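Local coordinates for protein Cyp101j2 (PDB 5KYO) that binds haem as a cytochrome P450 monooxygenase and probably hydroxylates the monoterpene 1,8-cineole, at residues Val316-Arg321 with Pro343-Ala348; Pro73-Pro78 with Val85-Asp90; Arg187-Pro192 with Asp240-Met245. All blocks are in the same frame, centred on the assembly; numbering follows the deposited sequence.

Contact 1. Residues Val316-Arg321 with Pro343-Ala348; sequences VVSSAR and PTVVVA. With HEM (protoporphyrin IX containing Fe), chain G.
Val-317 O is gripped twice by Thr-344, near the start of helix 344-348 and beside the haem of this P450. Thr-344 OG1 donates to Val-317 O over 2.6 Å, in the carbonyl plane and on a lone pair; Thr-344 N reaches the same oxygen at 3.0 Å, almost in line with its C=O bond. With OG1 set between the backbone N and the carbonyl carbon (chi1 64°), hydroxyl and amide converge on one acceptor. This is the tight part, and it continues into the haem: Val-317 CG2 lies 3.6 Å from HEM CHB, and Thr-344 CG2 comes up to HEM CMA. To one side the packing gives way to a water, which accepts from Val-316 N and donates to Thr-344 OG1 at 2.9 Å. To the other side the strand diverges from the helix after Ser-318, whose OG rests 3.4 Å from Pro-343 CB. Arg-321, farther along the strand, turns to the haem instead: NH1 donates to Ser-319 OG and Ala-320 O, while NH2 runs to HEM O1A, 2.9 Å away and nearly straight at 173°. The chemistry implies a guanidinium that probably offsets the propionate's negative charge and helps keep it ionised.

Contact 2. Residues Pro73-Pro78 with Val85-Asp90; sequences PLMWTP and VALRSD
The guanidinium of Arg-88, whose CG lies 3.7 Å from Pro-73 CB, holds Leu-87 O in its own plane. Arg-88 NH1 donates to Leu-87 O at 2.9 Å, and also reaches weakly to Met-67 O at the end of helix 59-69. The other flat group, the indole of Trp-76, meets Trp-84 edge-to-face within the same beta hairpin, strands 74-77 and 83-86 at one edge of the P450 beta sheet. Met-75 and Val-85 form an antiparallel hydrogen-bonded pair: Val-85 N donates to Met-75 O (2.8 Å) and Met-75 N returns a bond to Val-85 O (3.2 Å). Leu-74 and Ala-86 follow as a non-hydrogen-bonded pair, both packing on Leu-91 of helix 89-97. At the open end of the hairpin, Leu-87 N donates to Pro-73 O over 2.7 Å, coming in nearly in line with the carbonyl bond. On the face carrying Met-75 and Val-85, the thioether chain bends at chi2 and chi3 (-69° and -76°), carrying its end away while CG stays 3.7 Å from Leu-87 CD1. Arg-88, at the N-cap position of helix 89-97, packs its methylene obliquely across the proline ring; with an alanine here, the ring would probably lose that cover and Leu-87 O its guanidinium donor. Near the far end of the pairing, Thr-77 OG1 is bonded to Phe-47 O, while CG2 approaches Val-85 CG2. Val-85 O is also met by the backbone C-H of Leu-74, CA standing 3.5 Å from it.

Contact 3. Residues Arg187-Pro192 with Asp240-Met245; sequences RIVDLP and DMISRM
The C-terminal end of helix 181-188 abuts the first turn of helix 241-246, probably helices E and H of the P450 fold, and Ile-188 meets Met-241 at the join. Met-241 N donates to Ile-188 O at 3.1 Å, tilted 20° from the carbonyl plane. A water links the same oxygen to Arg-244 NH1, and the arginine lays one guanidinium face over Met-241 CA. Side by side, Ile-188 CG2 touches Met-241 CB and SD, each at 3.8 Å; Val-189 CB approaches Ile-242 CG1 at 4.2 Å. The join lies near the haem, about 5 Å from the Ile-188 side chain. Asp-240 is the N-cap of the second helix: with CG between the backbone N and the carbonyl carbon (chi1 60°), its carboxylate turns back over the first turn. There OD2 accepts from Ser-243 N at 3.1 Å and OD1 from Ser-243 OG at 2.9 Å, both donors lying above the carboxylate plane. Asp-190, leaving the first helix with positive phi, sets CB 3.7 Å from Asp-240 CB, bringing two like charges near. Arg-233 of helix 215-235 probably eases this, salt-bridging Asp-240 OD2 and donating to Val-189 O and Asp-190 O.

From the N terminus, contact 2 comes first, closing a hairpin with six residues between its segments. Contact 3 follows, its loop of 47 residues holding two long helical excursions that return to the end of helix 181-188. Contact 1 comes last, spanning 21 residues rich in strand. The three loops run in series; none nests in or crosses another. Contacts 1 and 2 nevertheless meet on one sheet, where strand 339-343 lies between hairpin strand 83-86 and strand 318-323, and Val-346 CG2 packs 3.5 Å from Ala-86 O. Contact 3 belongs to the helical part, across the chain's centre from contact 2, with nearest atoms about 29 Å apart.

Contact 1. Residues Val316-Arg321 with Pro343-Ala348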
loop_
_atom_site.group_PDB
_atom_site.type_symbol
_atom_site.label_atom_id
_atom_site.label_comp_id
_atom_site.label_asym_id
_atom_site.label_seq_id
_atom_site.Cartn_x
_atom_site.Cartn_y
_atom_site.Cartn_z
ATOM N N VAL A 316 0.541 3.677 -5.366
ATOM C CA VAL A 316 1.710 2.813 -5.288
ATOM C C VAL A 316 1.408 1.308 -5.437
ATOM O O VAL A 316 2.287 0.527 -5.822
ATOM C CB VAL A 316 2.479 3.037 -3.942
ATOM C CG1 VAL A 316 3.214 4.373 -3.965
ATOM C CG2 VAL A 316 1.541 2.941 -2.722
ATOM N N VAL A 317 0.176 0.905 -5.156
ATOM C CA VAL A 317 -0.146 -0.536 -5.091
ATOM C C VAL A 317 -0.591 -1.137 -6.434
ATOM O O VAL A 317 -1.403 -0.540 -7.154
ATOM C CB VAL A 317 -1.237 -0.819 -4.050
ATOM C CG1 VAL A 317 -1.623 -2.299 -4.061
ATOM C CG2 VAL A 317 -0.747 -0.414 -2.646
ATOM N N SER A 318 -0.006 -2.291 -6.779
ATOM C CA SER A 318 -0.461 -3.114 -7.900
ATOM C C SER A 318 -0.914 -4.492 -7.409
ATOM O O SER A 318 -0.109 -5.381 -7.115
ATOM C CB SER A 318 0.637 -3.260 -8.962
ATOM O OG SER A 318 1.028 -1.982 -9.438
ATOM N N SER A 319 -2.219 -4.662 -7.338
ATOM C CA SER A 319 -2.786 -5.921 -6.895
ATOM C C SER A 319 -3.268 -6.660 -8.140
ATOM O O SER A 319 -3.404 -6.052 -9.213
ATOM C CB SER A 319 -3.916 -5.666 -5.882
ATOM O OG SER A 319 -4.570 -6.850 -5.496
ATOM N N ALA A 320 -3.497 -7.963 -8.016
ATOM C CA ALA A 320 -3.930 -8.761 -9.159
ATOM C C ALA A 320 -5.162 -9.565 -8.782
ATOM O O ALA A 320 -5.610 -9.502 -7.638
ATOM C CB ALA A 320 -2.812 -9.669 -9.630
ATOM N N ARG A 321 -5.718 -10.294 -9.749
ATOM C CA ARG A 321 -6.887 -11.144 -9.522
ATOM C C ARG A 321 -6.773 -12.454 -10.320
ATOM O O ARG A 321 -6.144 -12.502 -11.376
ATOM C CB ARG A 321 -8.181 -10.417 -9.909
ATOM C CG ARG A 321 -8.517 -9.163 -9.086
ATOM C CD ARG A 321 -9.067 -9.498 -7.717
ATOM N NE ARG A 321 -9.410 -8.291 -6.969
ATOM C CZ ARG A 321 -8.528 -7.559 -6.289
ATOM N NH1 ARG A 321 -7.250 -7.912 -6.257
ATOM N NH2 ARG A 321 -8.924 -6.481 -5.637
ATOM N N PRO A 343 -3.424 -2.476 -11.675
ATOM C CA PRO A 343 -2.722 -1.513 -10.818
ATOM C C PRO A 343 -3.529 -0.260 -10.484
ATOM O O PRO A 343 -4.132 0.370 -11.358
ATOM C CB PRO A 343 -1.482 -1.148 -11.647
ATOM C CG PRO A 343 -1.322 -2.294 -12.601
ATOM C CD PRO A 343 -2.716 -2.690 -12.944
ATOM N N THR A 344 -3.509 0.117 -9.212
ATOM C CA THR A 344 -4.117 1.372 -8.820
ATOM C C THR A 344 -3.469 2.505 -9.614
ATOM O O THR A 344 -4.088 3.528 -9.832
ATOM C CB THR A 344 -3.970 1.645 -7.313
ATOM O OG1 THR A 344 -2.589 1.793 -6.994
ATOM C CG2 THR A 344 -4.517 0.463 -6.502
ATOM N N VAL A 345 -2.225 2.288 -10.039
ATOM C CA VAL A 345 -1.414 3.282 -10.749
ATOM C C VAL A 345 -2.048 3.739 -12.059
ATOM O O VAL A 345 -2.053 4.934 -12.362
ATOM C CB VAL A 345 0.004 2.735 -11.067
ATOM C CG1 VAL A 345 0.849 3.791 -11.791
ATOM C CG2 VAL A 345 0.689 2.268 -9.796
ATOM N N VAL A 346 -2.608 2.799 -12.818
ATOM C CA VAL A 346 -3.140 3.126 -14.144
ATOM C C VAL A 346 -4.485 3.841 -14.057
ATOM O O VAL A 346 -4.974 4.374 -15.051
ATOM C CB VAL A 346 -3.264 1.865 -15.033
ATOM C CG1 VAL A 346 -1.951 1.109 -15.020
ATOM C CG2 VAL A 346 -4.377 0.971 -14.559
ATOM N N VAL A 347 -5.053 3.898 -12.858
ATOM C CA VAL A 347 -6.336 4.564 -12.654
ATOM C C VAL A 347 -6.188 6.094 -12.652
ATOM O O VAL A 347 -6.658 6.766 -13.577
ATOM C CB VAL A 347 -7.008 4.091 -11.340
ATOM C CG1 VAL A 347 -8.238 4.924 -11.034
ATOM C CG2 VAL A 347 -7.377 2.622 -11.451
ATOM N N ALA A 348 -5.513 6.648 -11.648
ATOM C CA ALA A 348 -5.390 8.106 -11.552
ATOM C C ALA A 348 -4.464 8.693 -12.612
ATOM O O ALA A 348 -4.523 9.889 -12.883
ATOM C CB ALA A 348 -4.898 8.516 -10.151
HETATM C CHA HEM G . -6.079 -3.243 1.309
HETATM C CHB HEM G . -3.386 0.465 -0.298
HETATM C CHC HEM G . -2.383 1.690 4.326
HETATM C CHD HEM G . -4.252 -2.508 5.804
HETATM C C1A HEM G . -5.512 -2.329 0.453
HETATM C C2A HEM G . -5.695 -2.246 -0.991
HETATM C C3A HEM G . -4.929 -1.222 -1.431
HETATM C C4A HEM G . -4.257 -0.618 -0.291
HETATM C CMA HEM G . -4.817 -0.743 -2.900
HETATM C CAA HEM G . -6.589 -3.142 -1.895
HETATM C CBA HEM G . -5.921 -4.467 -2.248
HETATM C CGA HEM G . -6.782 -5.248 -3.213
HETATM O O1A HEM G . -7.037 -4.754 -4.348
HETATM O O2A HEM G . -7.214 -6.379 -2.866
HETATM C C1B HEM G . -2.927 1.148 0.822
HETATM C C2B HEM G . -2.217 2.424 0.828
HETATM C C3B HEM G . -1.936 2.749 2.106
HETATM C C4B HEM G . -2.460 1.700 2.946
HETATM C CMB HEM G . -1.843 3.261 -0.424
HETATM C CAB HEM G . -1.207 3.990 2.700
HETATM C CBB HEM G . -0.802 5.066 2.019
HETATM C C1C HEM G . -2.834 0.675 5.132
HETATM C C2C HEM G . -2.805 0.664 6.582
HETATM C C3C HEM G . -3.312 -0.509 6.987
HETATM C C4C HEM G . -3.695 -1.258 5.804
HETATM C CMC HEM G . -2.239 1.827 7.425
HETATM C CAC HEM G . -3.529 -1.073 8.401
HETATM C CBC HEM G . -3.381 -0.392 9.539
HETATM C C1D HEM G . -4.882 -3.117 4.743
HETATM C C2D HEM G . -5.520 -4.423 4.778
HETATM C C3D HEM G . -6.089 -4.617 3.392
HETATM C C4D HEM G . -5.741 -3.446 2.632
HETATM C CMD HEM G . -5.679 -5.460 5.924
HETATM C CAD HEM G . -6.865 -5.860 2.906
HETATM C CBD HEM G . -8.363 -5.569 2.802
HETATM C CGD HEM G . -9.065 -6.825 2.320
HETATM O O1D HEM G . -10.080 -7.250 2.929
HETATM O O2D HEM G . -8.577 -7.414 1.322
HETATM N NA HEM G . -4.634 -1.317 0.836
HETATM N NB HEM G . -3.047 0.747 2.137
HETATM N NC HEM G . -3.393 -0.501 4.691
HETATM N ND HEM G . -5.026 -2.591 3.467
HETATM FE FE HEM G . -4.175 -0.831 2.789
HETATM O O HOH W 1 -2.011 2.761 -4.317
#

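Contact 2. Residues Pro73-Pro78 with Val85-Asp90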
loop_
_atom_site.group_PDB
_atom_site.type_symbol
_atom_site.label_atom_id
_atom_site.label_comp_id
_atom_site.label_asym_id
_atom_site.label_seq_id
_atom_site.Cartn_x
_atom_site.Cartn_y
_atom_site.Cartn_z
ATOM N N PRO A 73 -6.038 -2.023 -24.244
ATOM C CA PRO A 73 -6.252 -1.808 -22.808
ATOM C C PRO A 73 -5.820 -3.010 -21.967
ATOM O O PRO A 73 -5.451 -2.852 -20.803
ATOM C CB PRO A 73 -7.764 -1.602 -22.709
ATOM C CG PRO A 73 -8.156 -1.076 -24.034
ATOM C CD PRO A 73 -7.263 -1.768 -25.020
ATOM N N LEU A 74 -5.873 -4.203 -22.550
ATOM C CA LEU A 74 -5.471 -5.403 -21.833
ATOM C C LEU A 74 -4.336 -6.073 -22.573
ATOM O O LEU A 74 -4.533 -6.605 -23.661
ATOM C CB LEU A 74 -6.653 -6.370 -21.671
ATOM C CG LEU A 74 -6.447 -7.559 -20.722
ATOM C CD1 LEU A 74 -6.607 -7.129 -19.274
ATOM C CD2 LEU A 74 -7.395 -8.716 -21.026
ATOM N N MET A 75 -3.146 -6.042 -21.988
ATOM C CA MET A 75 -1.979 -6.690 -22.586
ATOM C C MET A 75 -1.563 -7.905 -21.761
ATOM O O MET A 75 -2.117 -8.157 -20.687
ATOM C CB MET A 75 -0.805 -5.701 -22.703
ATOM C CG MET A 75 -1.083 -4.493 -23.589
ATOM S SD MET A 75 -1.217 -4.931 -25.349
ATOM C CE MET A 75 0.509 -5.161 -25.734
ATOM N N TRP A 76 -0.574 -8.645 -22.263
ATOM C CA TRP A 76 -0.111 -9.875 -21.629
ATOM C C TRP A 76 1.410 -9.923 -21.659
ATOM O O TRP A 76 2.028 -9.604 -22.677
ATOM C CB TRP A 76 -0.702 -11.101 -22.336
ATOM C CG TRP A 76 -0.364 -12.422 -21.712
ATOM C CD1 TRP A 76 -1.123 -13.124 -20.815
ATOM C CD2 TRP A 76 0.806 -13.217 -21.952
ATOM N NE1 TRP A 76 -0.491 -14.291 -20.474
ATOM C CE2 TRP A 76 0.694 -14.374 -21.157
ATOM C CE3 TRP A 76 1.940 -13.058 -22.755
ATOM C CZ2 TRP A 76 1.672 -15.366 -21.139
ATOM C CZ3 TRP A 76 2.914 -14.042 -22.736
ATOM C CH2 TRP A 76 2.769 -15.189 -21.939
ATOM N N THR A 77 2.008 -10.302 -20.535
ATOM C CA THR A 77 3.463 -10.327 -20.387
ATOM C C THR A 77 3.921 -11.737 -20.030
ATOM O O THR A 77 3.289 -12.411 -19.218
ATOM C CB THR A 77 3.954 -9.318 -19.295
ATOM O OG1 THR A 77 5.369 -9.465 -19.067
ATOM C CG2 THR A 77 3.205 -9.536 -17.982
ATOM N N PRO A 78 5.025 -12.192 -20.641
ATOM C CA PRO A 78 5.574 -13.518 -20.329
ATOM C C PRO A 78 6.249 -13.595 -18.958
ATOM O O PRO A 78 6.521 -14.695 -18.482
ATOM C CB PRO A 78 6.609 -13.737 -21.438
ATOM C CG PRO A 78 7.041 -12.353 -21.814
ATOM C CD PRO A 78 5.787 -11.519 -21.713
ATOM N N VAL A 85 -2.434 -7.644 -17.998
ATOM C CA VAL A 85 -2.340 -6.378 -17.277
ATOM C C VAL A 85 -3.376 -5.379 -17.796
ATOM O O VAL A 85 -3.405 -5.056 -18.991
ATOM C CB VAL A 85 -0.930 -5.745 -17.389
ATOM C CG1 VAL A 85 -0.832 -4.510 -16.482
ATOM C CG2 VAL A 85 0.165 -6.743 -17.041
ATOM N N ALA A 86 -4.233 -4.901 -16.898
ATOM C CA ALA A 86 -5.190 -3.856 -17.246
ATOM C C ALA A 86 -4.475 -2.507 -17.269
ATOM O O ALA A 86 -3.889 -2.081 -16.256
ATOM C CB ALA A 86 -6.344 -3.831 -16.281
ATOM N N LEU A 87 -4.519 -1.852 -18.430
ATOM C CA LEU A 87 -3.746 -0.632 -18.657
ATOM C C LEU A 87 -4.591 0.625 -18.871
ATOM O O LEU A 87 -4.071 1.675 -19.277
ATOM C CB LEU A 87 -2.817 -0.834 -19.853
ATOM C CG LEU A 87 -1.689 -1.833 -19.564
ATOM C CD1 LEU A 87 -0.828 -2.052 -20.776
ATOM C CD2 LEU A 87 -0.832 -1.350 -18.400
ATOM N N ARG A 88 -5.887 0.524 -18.614
ATOM C CA ARG A 88 -6.762 1.698 -18.627
ATOM C C ARG A 88 -7.530 1.797 -17.313
ATOM O O ARG A 88 -7.697 0.795 -16.606
ATOM C CB ARG A 88 -7.738 1.652 -19.806
ATOM C CG ARG A 88 -7.082 1.647 -21.176
ATOM C CD ARG A 88 -6.426 2.979 -21.509
ATOM N NE ARG A 88 -5.842 2.966 -22.850
ATOM C CZ ARG A 88 -4.630 2.502 -23.137
ATOM N NH1 ARG A 88 -3.853 2.012 -22.178
ATOM N NH2 ARG A 88 -4.188 2.531 -24.385
ATOM N N SER A 89 -8.012 2.997 -16.995
ATOM C CA SER A 89 -8.618 3.251 -15.684
ATOM C C SER A 89 -9.874 2.417 -15.432
ATOM O O SER A 89 -9.940 1.642 -14.472
ATOM C CB SER A 89 -8.954 4.736 -15.531
ATOM O OG SER A 89 -9.723 4.963 -14.359
ATOM N N ASP A 90 -10.871 2.581 -16.295
ATOM C CA ASP A 90 -12.155 1.913 -16.104
ATOM C C ASP A 90 -11.979 0.399 -16.034
ATOM O O ASP A 90 -12.621 -0.279 -15.238
ATOM C CB ASP A 90 -13.125 2.294 -17.226
ATOM C CG ASP A 90 -13.540 3.750 -17.162
ATOM O OD1 ASP A 90 -14.369 4.095 -16.294
ATOM O OD2 ASP A 90 -13.034 4.552 -17.973
#

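Contact 3. Residues Arg187-Pro192 with Asp240-Met245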
loop_
_atom_site.group_PDB
_atom_site.type_symbol
_atom_site.label_atom_id
_atom_site.label_comp_id
_atom_site.label_asym_id
_atom_site.label_seq_id
_atom_site.Cartn_x
_atom_site.Cartn_y
_atom_site.Cartn_z
ATOM N N ARG A 187 0.777 -0.139 18.973
ATOM C CA ARG A 187 -0.079 0.599 19.902
ATOM C C ARG A 187 -1.554 0.271 19.625
ATOM O O ARG A 187 -2.397 0.295 20.527
ATOM C CB ARG A 187 0.183 2.110 19.792
ATOM C CG ARG A 187 1.475 2.571 20.456
ATOM C CD ARG A 187 1.444 2.310 21.965
ATOM N NE ARG A 187 2.743 2.537 22.602
ATOM C CZ ARG A 187 3.195 3.729 22.990
ATOM N NH1 ARG A 187 2.454 4.817 22.813
ATOM N NH2 ARG A 187 4.389 3.837 23.565
ATOM N N ILE A 188 -1.861 -0.043 18.371
ATOM C CA ILE A 188 -3.221 -0.387 17.978
ATOM C C ILE A 188 -3.636 -1.716 18.637
ATOM O O ILE A 188 -4.748 -1.856 19.182
ATOM C CB ILE A 188 -3.341 -0.477 16.446
ATOM C CG1 ILE A 188 -3.393 0.956 15.866
ATOM C CG2 ILE A 188 -4.589 -1.319 16.035
ATOM C CD1 ILE A 188 -3.134 1.039 14.376
ATOM N N VAL A 189 -2.712 -2.672 18.619
ATOM C CA VAL A 189 -2.984 -3.978 19.199
ATOM C C VAL A 189 -2.420 -4.124 20.628
ATOM O O VAL A 189 -2.548 -5.190 21.235
ATOM C CB VAL A 189 -2.434 -5.090 18.289
ATOM C CG1 VAL A 189 -3.106 -5.043 16.920
ATOM C CG2 VAL A 189 -0.956 -4.955 18.133
ATOM N N ASP A 190 -1.832 -3.043 21.158
ATOM C CA ASP A 190 -1.283 -2.973 22.533
ATOM C C ASP A 190 -0.272 -4.081 22.867
ATOM O O ASP A 190 -0.508 -4.957 23.709
ATOM C CB ASP A 190 -2.403 -3.000 23.574
ATOM C CG ASP A 190 -1.894 -2.743 24.986
ATOM O OD1 ASP A 190 -0.792 -2.171 25.138
ATOM O OD2 ASP A 190 -2.593 -3.125 25.946
ATOM N N LEU A 191 0.865 -4.025 22.201
ATOM C CA LEU A 191 1.971 -4.920 22.480
ATOM C C LEU A 191 3.098 -4.128 23.116
ATOM O O LEU A 191 3.282 -2.953 22.788
ATOM C CB LEU A 191 2.442 -5.599 21.195
ATOM C CG LEU A 191 1.358 -6.390 20.456
ATOM C CD1 LEU A 191 1.852 -6.790 19.069
ATOM C CD2 LEU A 191 0.908 -7.639 21.234
ATOM N N PRO A 192 3.883 -4.767 23.997
ATOM C CA PRO A 192 4.967 -4.049 24.693
ATOM C C PRO A 192 6.042 -3.483 23.730
ATOM O O PRO A 192 6.474 -4.195 22.825
ATOM C CB PRO A 192 5.560 -5.115 25.617
ATOM C CG PRO A 192 5.141 -6.421 25.047
ATOM C CD PRO A 192 3.841 -6.204 24.332
ATOM N N ASP A 240 -7.964 -2.742 23.202
ATOM C CA ASP A 240 -7.147 -2.816 21.999
ATOM C C ASP A 240 -7.836 -3.591 20.885
ATOM O O ASP A 240 -8.881 -4.202 21.098
ATOM C CB ASP A 240 -5.828 -3.489 22.339
ATOM C CG ASP A 240 -6.040 -4.898 22.865
ATOM O OD1 ASP A 240 -6.303 -5.050 24.076
ATOM O OD2 ASP A 240 -5.980 -5.836 22.054
ATOM N N MET A 241 -7.223 -3.618 19.705
ATOM C CA MET A 241 -7.883 -4.216 18.548
ATOM C C MET A 241 -8.022 -5.746 18.633
ATOM O O MET A 241 -9.000 -6.310 18.133
ATOM C CB MET A 241 -7.146 -3.829 17.260
ATOM C CG MET A 241 -7.883 -4.272 16.006
ATOM S SD MET A 241 -7.028 -3.791 14.496
ATOM C CE MET A 241 -7.958 -4.687 13.258
ATOM N N ILE A 242 -7.056 -6.417 19.242
ATOM C CA ILE A 242 -7.186 -7.861 19.467
ATOM C C ILE A 242 -8.390 -8.181 20.368
ATOM O O ILE A 242 -9.208 -9.064 20.053
ATOM C CB ILE A 242 -5.903 -8.465 20.091
ATOM C CG1 ILE A 242 -4.766 -8.436 19.073
ATOM C CG2 ILE A 242 -6.157 -9.918 20.527
ATOM C CD1 ILE A 242 -3.489 -9.141 19.511
ATOM N N SER A 243 -8.503 -7.462 21.483
ATOM C CA SER A 243 -9.646 -7.647 22.373
ATOM C C SER A 243 -10.965 -7.378 21.644
ATOM O O SER A 243 -11.945 -8.080 21.867
ATOM C CB SER A 243 -9.536 -6.744 23.602
ATOM O OG SER A 243 -8.405 -7.076 24.384
ATOM N N ARG A 244 -10.984 -6.382 20.755
ATOM C CA ARG A 244 -12.212 -6.005 20.059
ATOM C C ARG A 244 -12.607 -7.067 19.073
ATOM O O ARG A 244 -13.789 -7.394 18.925
ATOM C CB ARG A 244 -12.044 -4.652 19.344
ATOM C CG ARG A 244 -11.835 -3.491 20.299
ATOM C CD ARG A 244 -12.018 -2.141 19.613
ATOM N NE ARG A 244 -11.192 -1.983 18.406
ATOM C CZ ARG A 244 -9.999 -1.389 18.388
ATOM N NH1 ARG A 244 -9.474 -0.908 19.509
ATOM N NH2 ARG A 244 -9.324 -1.285 17.253
ATOM N N MET A 245 -11.615 -7.629 18.397
ATOM C CA MET A 245 -11.884 -8.688 17.439
ATOM C C MET A 245 -12.352 -9.965 18.141
ATOM O O MET A 245 -13.247 -10.655 17.650
ATOM C CB MET A 245 -10.644 -8.956 16.588
ATOM C CG MET A 245 -10.417 -7.862 15.561
ATOM S SD MET A 245 -8.946 -8.118 14.559
ATOM C CE MET A 245 -7.682 -8.323 15.816
HETATM O O HOH W 2 -6.898 0.048 18.580
HETATM O O HOH W 3 -4.939 -4.405 25.998
#